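Local coordinates for protein diphosphomevalonate decarboxylase, putative (Trypanosoma brucei, PDB 2HKE) that probably catalyses the ATP-dependent decarboxylation of (R)-5-diphosphomevalonate to isopentenyl diphosphate, a step of the mevalonate pathway to isoprenoids and sterols, at residues H317-G328 / H351-Q361. The protein carries 1 engineered substitution. Sequence-based numbering, arbitrary orientation.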
loop_
_atom_site.group_PDB
_atom_site.type_symbol
_atom_site.label_atom_id
_atom_site.label_comp_id
_atom_site.label_asym_id
_atom_site.label_seq_id
_atom_site.Cartn_x
_atom_site.Cartn_y
_atom_site.Cartn_z
ATOM N N HIS A 317 -19.479 -12.459 -12.176
ATOM C CA HIS A 317 -20.164 -12.098 -10.939
ATOM C C HIS A 317 -20.194 -10.604 -10.748
ATOM O O HIS A 317 -21.123 -10.047 -10.127
ATOM C CB HIS A 317 -19.433 -12.772 -9.760
ATOM C CG HIS A 317 -19.434 -14.266 -9.834
ATOM N ND1 HIS A 317 -18.536 -14.980 -10.581
ATOM C CD2 HIS A 317 -20.240 -15.176 -9.259
ATOM C CE1 HIS A 317 -18.782 -16.268 -10.465
ATOM N NE2 HIS A 317 -19.827 -16.410 -9.677
ATOM N N PHE A 318 -19.144 -9.943 -11.198
ATOM C CA PHE A 318 -19.039 -8.470 -11.135
ATOM C C PHE A 318 -18.702 -7.925 -12.524
ATOM O O PHE A 318 -17.594 -7.475 -12.766
ATOM C CB PHE A 318 -17.960 -8.056 -10.144
ATOM C CG PHE A 318 -18.271 -8.380 -8.718
ATOM C CD1 PHE A 318 -17.876 -9.578 -8.164
ATOM C CD2 PHE A 318 -18.967 -7.475 -7.935
ATOM C CE1 PHE A 318 -18.189 -9.873 -6.827
ATOM C CE2 PHE A 318 -19.259 -7.747 -6.603
ATOM C CZ PHE A 318 -18.860 -8.952 -6.057
ATOM N N PRO A 319 -19.672 -7.959 -13.468
ATOM C CA PRO A 319 -19.384 -7.615 -14.851
ATOM C C PRO A 319 -18.968 -6.187 -14.947
ATOM O O PRO A 319 -19.723 -5.278 -14.569
ATOM C CB PRO A 319 -20.722 -7.867 -15.568
ATOM C CG PRO A 319 -21.496 -8.705 -14.611
ATOM C CD PRO A 319 -21.082 -8.344 -13.276
ATOM N N THR A 320 -17.758 -5.990 -15.444
ATOM C CA THR A 320 -17.116 -4.703 -15.462
ATOM C C THR A 320 -16.604 -4.410 -16.884
ATOM O O THR A 320 -15.859 -5.206 -17.460
ATOM C CB THR A 320 -15.920 -4.672 -14.508
ATOM O OG1 THR A 320 -16.347 -5.082 -13.189
ATOM C CG2 THR A 320 -15.256 -3.252 -14.499
ATOM N N PRO A 321 -16.959 -3.248 -17.421
ATOM C CA PRO A 321 -16.498 -2.941 -18.789
ATOM C C PRO A 321 -14.967 -2.804 -18.881
ATOM O O PRO A 321 -14.321 -2.344 -17.924
ATOM C CB PRO A 321 -17.204 -1.627 -19.134
ATOM C CG PRO A 321 -17.803 -1.105 -17.889
ATOM C CD PRO A 321 -17.770 -2.181 -16.822
ATOM N N PHE A 322 -14.391 -3.149 -20.035
ATOM C CA PHE A 322 -12.914 -3.118 -20.174
ATOM C C PHE A 322 -12.348 -1.730 -20.072
ATOM O O PHE A 322 -11.178 -1.540 -19.681
ATOM C CB PHE A 322 -12.442 -3.784 -21.459
ATOM C CG PHE A 322 -12.642 -5.247 -21.460
ATOM C CD1 PHE A 322 -11.966 -6.038 -20.578
ATOM C CD2 PHE A 322 -13.516 -5.852 -22.356
ATOM C CE1 PHE A 322 -12.144 -7.417 -20.568
ATOM C CE2 PHE A 322 -13.693 -7.218 -22.348
ATOM C CZ PHE A 322 -13.009 -7.996 -21.451
ATOM N N GLU A 323 -13.177 -0.748 -20.382
ATOM C CA GLU A 323 -12.808 0.641 -20.179
ATOM C C GLU A 323 -12.389 0.951 -18.722
ATOM O O GLU A 323 -11.708 1.939 -18.467
ATOM C CB GLU A 323 -13.977 1.518 -20.570
ATOM C CG GLU A 323 -14.282 1.536 -22.100
ATOM C CD GLU A 323 -14.943 0.261 -22.682
ATOM O OE1 GLU A 323 -15.447 -0.616 -21.940
ATOM O OE2 GLU A 323 -14.931 0.140 -23.935
ATOM N N LYS A 324 -12.835 0.126 -17.777
ATOM C CA LYS A 324 -12.540 0.319 -16.350
ATOM C C LYS A 324 -11.411 -0.625 -15.845
ATOM O O LYS A 324 -11.145 -0.683 -14.639
ATOM C CB LYS A 324 -13.791 0.105 -15.502
ATOM C CG LYS A 324 -14.916 1.153 -15.664
ATOM C CD LYS A 324 -14.488 2.524 -15.139
ATOM C CE LYS A 324 -15.663 3.388 -14.594
ATOM N NZ LYS A 324 -15.935 3.221 -13.079
ATOM N N PHE A 325 -10.813 -1.346 -16.766
ATOM C CA PHE A 325 -9.608 -2.143 -16.509
ATOM C C PHE A 325 -8.386 -1.261 -16.700
ATOM O O PHE A 325 -8.255 -0.582 -17.728
ATOM C CB PHE A 325 -9.490 -3.277 -17.501
ATOM C CG PHE A 325 -10.292 -4.476 -17.211
ATOM C CD1 PHE A 325 -11.606 -4.376 -16.810
ATOM C CD2 PHE A 325 -9.773 -5.723 -17.427
ATOM C CE1 PHE A 325 -12.358 -5.462 -16.618
ATOM C CE2 PHE A 325 -10.522 -6.843 -17.211
ATOM C CZ PHE A 325 -11.824 -6.704 -16.788
ATOM N N PHE A 326 -7.467 -1.296 -15.746
ATOM C CA PHE A 326 -6.228 -0.579 -15.844
ATOM C C PHE A 326 -5.093 -1.584 -15.642
ATOM O O PHE A 326 -4.688 -1.844 -14.517
ATOM C CB PHE A 326 -6.210 0.539 -14.820
ATOM C CG PHE A 326 -7.165 1.623 -15.133
ATOM C CD1 PHE A 326 -8.449 1.576 -14.664
ATOM C CD2 PHE A 326 -6.812 2.667 -15.971
ATOM C CE1 PHE A 326 -9.372 2.598 -15.008
ATOM C CE2 PHE A 326 -7.757 3.686 -16.313
ATOM C CZ PHE A 326 -9.000 3.631 -15.835
ATOM N N PHE A 327 -4.641 -2.198 -16.721
ATOM C CA PHE A 327 -3.663 -3.265 -16.645
ATOM C C PHE A 327 -2.283 -2.729 -17.027
ATOM O O PHE A 327 -2.129 -2.163 -18.081
ATOM C CB PHE A 327 -4.032 -4.416 -17.582
ATOM C CG PHE A 327 -4.942 -5.482 -16.958
ATOM C CD1 PHE A 327 -6.034 -5.115 -16.205
ATOM C CD2 PHE A 327 -4.675 -6.827 -17.138
ATOM C CE1 PHE A 327 -6.850 -6.083 -15.652
ATOM C CE2 PHE A 327 -5.510 -7.794 -16.620
ATOM C CZ PHE A 327 -6.579 -7.420 -15.885
ATOM N N GLY A 328 -1.299 -2.912 -16.171
ATOM C CA GLY A 328 0.096 -2.609 -16.525
ATOM C C GLY A 328 0.556 -3.493 -17.688
ATOM O O GLY A 328 1.396 -3.080 -18.497
ATOM N N HIS A 351 -24.999 -13.174 -5.239
ATOM C CA HIS A 351 -24.804 -11.762 -4.926
ATOM C C HIS A 351 -25.261 -10.961 -6.132
ATOM O O HIS A 351 -25.055 -11.399 -7.286
ATOM C CB HIS A 351 -23.319 -11.457 -4.615
ATOM C CG HIS A 351 -23.073 -10.068 -4.122
ATOM N ND1 HIS A 351 -23.372 -9.689 -2.833
ATOM C CD2 HIS A 351 -22.498 -8.983 -4.708
ATOM C CE1 HIS A 351 -23.030 -8.422 -2.655
ATOM N NE2 HIS A 351 -22.492 -7.971 -3.773
ATOM N N PRO A 352 -25.879 -9.794 -5.912
ATOM C CA PRO A 352 -26.237 -8.959 -7.059
ATOM C C PRO A 352 -25.074 -8.590 -7.993
ATOM O O PRO A 352 -23.992 -8.184 -7.508
ATOM C CB PRO A 352 -26.756 -7.685 -6.402
ATOM C CG PRO A 352 -27.249 -8.152 -5.107
ATOM C CD PRO A 352 -26.294 -9.168 -4.642
ATOM N N LYS A 353 -25.291 -8.725 -9.298
ATOM C CA LYS A 353 -24.246 -8.356 -10.261
ATOM C C LYS A 353 -24.126 -6.843 -10.357
ATOM O O LYS A 353 -25.121 -6.099 -10.513
ATOM C CB LYS A 353 -24.496 -8.970 -11.627
ATOM C CG LYS A 353 -24.451 -10.492 -11.624
ATOM C CD LYS A 353 -24.659 -11.012 -13.016
ATOM C CE LYS A 353 -24.693 -12.488 -13.036
ATOM N NZ LYS A 353 -24.675 -12.978 -14.435
ATOM N N LYS A 354 -22.886 -6.378 -10.260
ATOM C CA LYS A 354 -22.558 -4.975 -10.461
ATOM C C LYS A 354 -21.103 -4.878 -10.888
ATOM O O LYS A 354 -20.316 -5.774 -10.620
ATOM C CB LYS A 354 -22.797 -4.167 -9.196
ATOM C CG LYS A 354 -21.853 -4.593 -8.038
ATOM C CD LYS A 354 -22.191 -3.963 -6.740
ATOM C CE LYS A 354 -23.371 -4.624 -6.058
ATOM N NZ LYS A 354 -23.613 -3.804 -4.839
ATOM N N PRO A 355 -20.741 -3.798 -11.568
ATOM C CA PRO A 355 -19.340 -3.651 -11.945
ATOM C C PRO A 355 -18.471 -3.261 -10.749
ATOM O O PRO A 355 -18.940 -2.622 -9.792
ATOM C CB PRO A 355 -19.363 -2.477 -12.930
ATOM C CG PRO A 355 -20.571 -1.706 -12.558
ATOM C CD PRO A 355 -21.571 -2.676 -12.030
ATOM N N PHE A 356 -17.194 -3.636 -10.797
ATOM C CA PHE A 356 -16.198 -2.927 -9.984
ATOM C C PHE A 356 -16.137 -1.477 -10.434
ATOM O O PHE A 356 -16.474 -1.138 -11.597
ATOM C CB PHE A 356 -14.802 -3.543 -10.137
ATOM C CG PHE A 356 -14.726 -5.011 -9.806
ATOM C CD1 PHE A 356 -15.321 -5.528 -8.654
ATOM C CD2 PHE A 356 -13.974 -5.869 -10.611
ATOM C CE1 PHE A 356 -15.236 -6.874 -8.344
ATOM C CE2 PHE A 356 -13.911 -7.268 -10.289
ATOM C CZ PHE A 356 -14.513 -7.726 -9.146
ATOM N N GLU A 357 -15.654 -0.614 -9.552
ATOM C CA GLU A 357 -15.397 0.763 -9.940
ATOM C C GLU A 357 -14.242 0.756 -10.949
ATOM O O GLU A 357 -14.214 1.540 -11.877
ATOM C CB GLU A 357 -15.066 1.605 -8.737
ATOM C CG GLU A 357 -16.127 1.652 -7.692
ATOM C CD GLU A 357 -17.453 2.144 -8.279
ATOM O OE1 GLU A 357 -17.526 3.356 -8.610
ATOM O OE2 GLU A 357 -18.370 1.305 -8.452
ATOM N N MET A 358 -13.293 -0.155 -10.753
ATOM C CA MET A 358 -12.206 -0.350 -11.686
ATOM C C MET A 358 -11.498 -1.606 -11.267
ATOM O O MET A 358 -11.685 -2.081 -10.155
ATOM C CB MET A 358 -11.211 0.814 -11.665
ATOM C CG MET A 358 -10.067 0.671 -10.714
ATOM S SD MET A 358 -8.888 2.030 -10.943
ATOM C CE MET A 358 -10.030 3.187 -10.340
ATOM N N LEU A 359 -10.707 -2.137 -12.171
ATOM C CA LEU A 359 -9.865 -3.302 -11.895
ATOM C C LEU A 359 -8.449 -3.020 -12.341
ATOM O O LEU A 359 -8.203 -2.859 -13.540
ATOM C CB LEU A 359 -10.374 -4.533 -12.633
ATOM C CG LEU A 359 -9.594 -5.825 -12.411
ATOM C CD1 LEU A 359 -9.672 -6.254 -10.946
ATOM C CD2 LEU A 359 -10.116 -6.933 -13.311
ATOM N N LEU A 360 -7.545 -2.952 -11.363
ATOM C CA LEU A 360 -6.144 -2.596 -11.582
ATOM C C LEU A 360 -5.368 -3.878 -11.652
ATOM O O LEU A 360 -5.694 -4.779 -10.924
ATOM C CB LEU A 360 -5.637 -1.799 -10.385
ATOM C CG LEU A 360 -4.198 -1.333 -10.336
ATOM C CD1 LEU A 360 -3.794 -0.500 -11.613
ATOM C CD2 LEU A 360 -3.984 -0.552 -9.065
ATOM N N GLN A 361 -4.404 -3.985 -12.558
ATOM C CA GLN A 361 -3.445 -5.090 -12.514
ATOM C C GLN A 361 -2.043 -4.543 -12.495
ATOM O O GLN A 361 -1.749 -3.582 -13.178
ATOM C CB GLN A 361 -3.680 -6.087 -13.656
ATOM C CG GLN A 361 -2.593 -7.182 -13.836
ATOM C CD GLN A 361 -1.389 -6.709 -14.611
ATOM O OE1 GLN A 361 -1.511 -5.863 -15.482
ATOM N NE2 GLN A 361 -0.204 -7.285 -14.317
HETATM O O HOH W 1 -22.576 -11.861 -8.639
HETATM O O HOH W 2 -17.879 0.843 -12.835
#
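Strand 325-327 runs parallel to strand 358-363, the axes of the short segments 7° apart, pairing Phe325 with Leu359, Phe326 with Leu360 and Phe327 with Gln361. They are the two strands of a beta-alpha-beta unit in the GHMP-type C-terminal domain, joined through helix 330-338; 325-327 is an outermost strand of a five-stranded mixed sheet. Four backbone hydrogen bonds join the pair: Leu359 N to Lys324 O, Phe326 N to Leu359 O (2.8 Å), Gln361 N to Phe326 O and Gly328 N to Gln361 O. On the face bearing Phe325, Phe327, Leu359 and Gln361, helix 330-338 covers the aromatic rings. Leu359 CD2 lies over one face of the Phe325 ring, toward its rim, while Phe322 CD1 sits above the centre of the opposite face. Gln361 CB stands almost on the normal of the Phe327 ring, 3.5 Å from its centroid; CG is anti to the backbone N (chi1 171°) and a bend at chi2 brings OE1 alongside Phe327 CB, where it accepts a bond from Asp329 N. Beside Phe326, whose side chain lies on the face shared with Leu360, Met358 SD comes obliquely to CD1 at 3.8 Å, a Met-aromatic contact.

Before the strands, the two segments stay together through an aromatic cluster of Phe318, His351 and Phe356. Phe318 CB rests over a face of the Phe356 ring; the ring planes lie 20° apart but are displaced, with little overlap. His351 CD2 comes obliquely to Phe318 CZ at 3.9 Å, its NE2 hydrogen-bonded to Asp268 OD1. Thr320 OG1 donates to Phe318 O (2.7 Å) and accepts from Phe356 N (2.9 Å). The bent Lys324 chain, turned at chi2 and chi4, places NZ 2.7 Å from Glu357 O, in the carbonyl plane on a lone pair, and a water links the same NZ to Phe356 O.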